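Local coordinates for protein alkaline serine protease (Thermobifida fusca, PDB 2PFE) that is the mature domain of a secreted alkaline protease of the chymotrypsin-like S1 family and probably cleaves peptide bonds within proteins by serine endopeptidase chemistry, at residues 28-33 with 63-68. Numbering follows the deposited sequence.
Sequences TGFATA and VRITSA
Val63 and Phe30 face each other as an antiparallel hydrogen-bonded pair, gripped on both sides: Val63 N donates to Phe30 O over 2.9 Å, nearly straight at 168°, and Phe30 N returns a more bent bond to Val63 O. Their side chains leave the same face of the sheet side by side. Phe30 carries CG between its backbone N and carbonyl carbon, the crowded position (chi1 58°), and this lays the ring against its neighbour. Val63 CB then sits over one ring face toward the rim, 3.6 Å from Phe30 CZ, a CH-pi contact, while both methyls of Val63 reach the outer ring carbons. Tyr9 meets the Phe30 ring edge-to-face. Ile65 crosses the Phe30 side chain at about a right angle, its CG2 3.9 Å from Phe30 CD2. Strands 27-32 and 60-65 are neighbours in the N-terminal of the two beta-barrel domains of this chymotrypsin-like fold; Thr32, whose OG1 bonds to Tyr9 OH, lies about 7 Å (side chain to side chain) from the predicted catalytic residues His35 and Ser140. Gly29 and Arg64 form the adjoining antiparallel non-hydrogen-bonded pair; their backbone bonds go outward, to Val22 and Thr49, and Gly29 CA comes within 2.9 Å of Val63 O, a close CA-H...O contact. At the far end Ile65 N donates to a lone pair of Thr28 O (3.1 Å), and Thr28 OG1 rests 3.4 Å from Ile65 CG1. One water replaces a second direct bond here, accepting from Thr28 N and donating to Ile65 O; another links Thr28 OG1 to Thr66 O, to which it donates.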
loop_
_atom_site.group_PDB
_atom_site.type_symbol
_atom_site.label_atom_id
_atom_site.label_comp_id
_atom_site.label_asym_id
_atom_site.label_seq_id
_atom_site.Cartn_x
_atom_site.Cartn_y
_atom_site.Cartn_z
ATOM N N THR A 28 -1.947 -15.744 -5.980
ATOM C CA THR A 28 -1.423 -14.935 -4.887
ATOM C C THR A 28 -0.795 -13.662 -5.435
ATOM O O THR A 28 -0.461 -13.572 -6.618
ATOM C CB THR A 28 -0.379 -15.705 -4.063
ATOM O OG1 THR A 28 0.708 -16.076 -4.921
ATOM C CG2 THR A 28 -1.007 -16.954 -3.443
ATOM N N GLY A 29 -0.620 -12.683 -4.565
ATOM C CA GLY A 29 -0.071 -11.414 -5.006
ATOM C C GLY A 29 -0.028 -10.423 -3.886
ATOM O O GLY A 29 -0.015 -10.795 -2.720
ATOM N N PHE A 30 0.003 -9.149 -4.230
ATOM C CA PHE A 30 -0.032 -8.155 -3.191
ATOM C C PHE A 30 -0.794 -6.926 -3.658
ATOM O O PHE A 30 -0.748 -6.569 -4.836
ATOM C CB PHE A 30 1.384 -7.814 -2.698
ATOM C CG PHE A 30 2.321 -7.305 -3.766
ATOM C CD1 PHE A 30 2.367 -5.944 -4.076
ATOM C CD2 PHE A 30 3.206 -8.165 -4.428
ATOM C CE1 PHE A 30 3.264 -5.454 -5.047
ATOM C CE2 PHE A 30 4.103 -7.673 -5.397
ATOM C CZ PHE A 30 4.124 -6.329 -5.703
ATOM N N ALA A 31 -1.530 -6.315 -2.737
ATOM C CA ALA A 31 -2.151 -5.011 -2.961
ATOM C C ALA A 31 -1.088 -3.926 -3.016
ATOM O O ALA A 31 -0.047 -3.999 -2.348
ATOM C CB ALA A 31 -3.155 -4.694 -1.857
ATOM N N THR A 32 -1.420 -2.881 -3.770
ATOM C CA THR A 32 -0.531 -1.765 -3.979
ATOM C C THR A 32 -1.352 -0.564 -4.448
ATOM O O THR A 32 -2.587 -0.650 -4.519
ATOM C CB THR A 32 0.618 -2.115 -4.970
ATOM O OG1 THR A 32 1.539 -1.022 -5.015
ATOM C CG2 THR A 32 0.104 -2.432 -6.383
ATOM N N ALA A 33 -0.672 0.539 -4.765
ATOM C CA ALA A 33 -1.299 1.718 -5.326
ATOM C C ALA A 33 -1.509 1.515 -6.829
ATOM O O ALA A 33 -0.628 0.990 -7.533
ATOM C CB ALA A 33 -0.408 2.946 -5.083
ATOM N N VAL A 63 -0.787 -6.781 -7.694
ATOM C CA VAL A 63 0.204 -7.476 -8.504
ATOM C C VAL A 63 0.083 -8.975 -8.260
ATOM O O VAL A 63 0.114 -9.412 -7.116
ATOM C CB VAL A 63 1.634 -6.977 -8.163
ATOM C CG1 VAL A 63 2.706 -7.881 -8.815
ATOM C CG2 VAL A 63 1.787 -5.510 -8.610
ATOM N N ARG A 64 -0.084 -9.748 -9.332
ATOM C CA ARG A 64 -0.036 -11.199 -9.218
ATOM C C ARG A 64 1.408 -11.653 -9.330
ATOM O O ARG A 64 2.122 -11.288 -10.264
ATOM C CB ARG A 64 -0.907 -11.881 -10.280
ATOM C CG ARG A 64 -1.129 -13.389 -10.050
ATOM C CD ARG A 64 -1.963 -14.045 -11.174
ATOM N NE ARG A 64 -2.896 -13.123 -11.836
ATOM C CZ ARG A 64 -4.228 -13.114 -11.704
ATOM N NH1 ARG A 64 -4.866 -13.990 -10.919
ATOM N NH2 ARG A 64 -4.937 -12.212 -12.373
ATOM N N ILE A 65 1.824 -12.443 -8.356
ATOM C CA ILE A 65 3.204 -12.951 -8.314
ATOM C C ILE A 65 3.300 -14.377 -8.890
ATOM O O ILE A 65 2.288 -14.948 -9.307
ATOM C CB ILE A 65 3.778 -12.890 -6.880
ATOM C CG1 ILE A 65 2.922 -13.739 -5.931
ATOM C CG2 ILE A 65 3.824 -11.439 -6.395
ATOM C CD1 ILE A 65 3.571 -14.021 -4.587
ATOM N N THR A 66 4.516 -14.928 -8.917
ATOM C CA THR A 66 4.760 -16.273 -9.443
ATOM C C THR A 66 5.131 -17.200 -8.290
ATOM O O THR A 66 5.205 -16.771 -7.134
ATOM C CB THR A 66 5.879 -16.274 -10.520
ATOM O OG1 THR A 66 7.156 -16.076 -9.892
ATOM C CG2 THR A 66 5.643 -15.177 -11.561
ATOM N N SER A 67 5.368 -18.471 -8.613
ATOM C CA SER A 67 5.767 -19.470 -7.622
ATOM C C SER A 67 7.127 -19.172 -6.979
ATOM O O SER A 67 7.461 -19.739 -5.934
ATOM C CB SER A 67 5.796 -20.858 -8.274
ATOM O OG SER A 67 6.708 -20.884 -9.359
ATOM N N ALA A 68 7.908 -18.292 -7.606
ATOM C CA ALA A 68 9.233 -17.925 -7.107
ATOM C C ALA A 68 9.175 -17.111 -5.813
ATOM O O ALA A 68 10.201 -16.907 -5.161
ATOM C CB ALA A 68 10.002 -17.169 -8.176
HETATM O O HOH W 1 3.256 -17.716 -4.956
HETATM O O HOH W 2 -0.623 -16.246 -8.608
#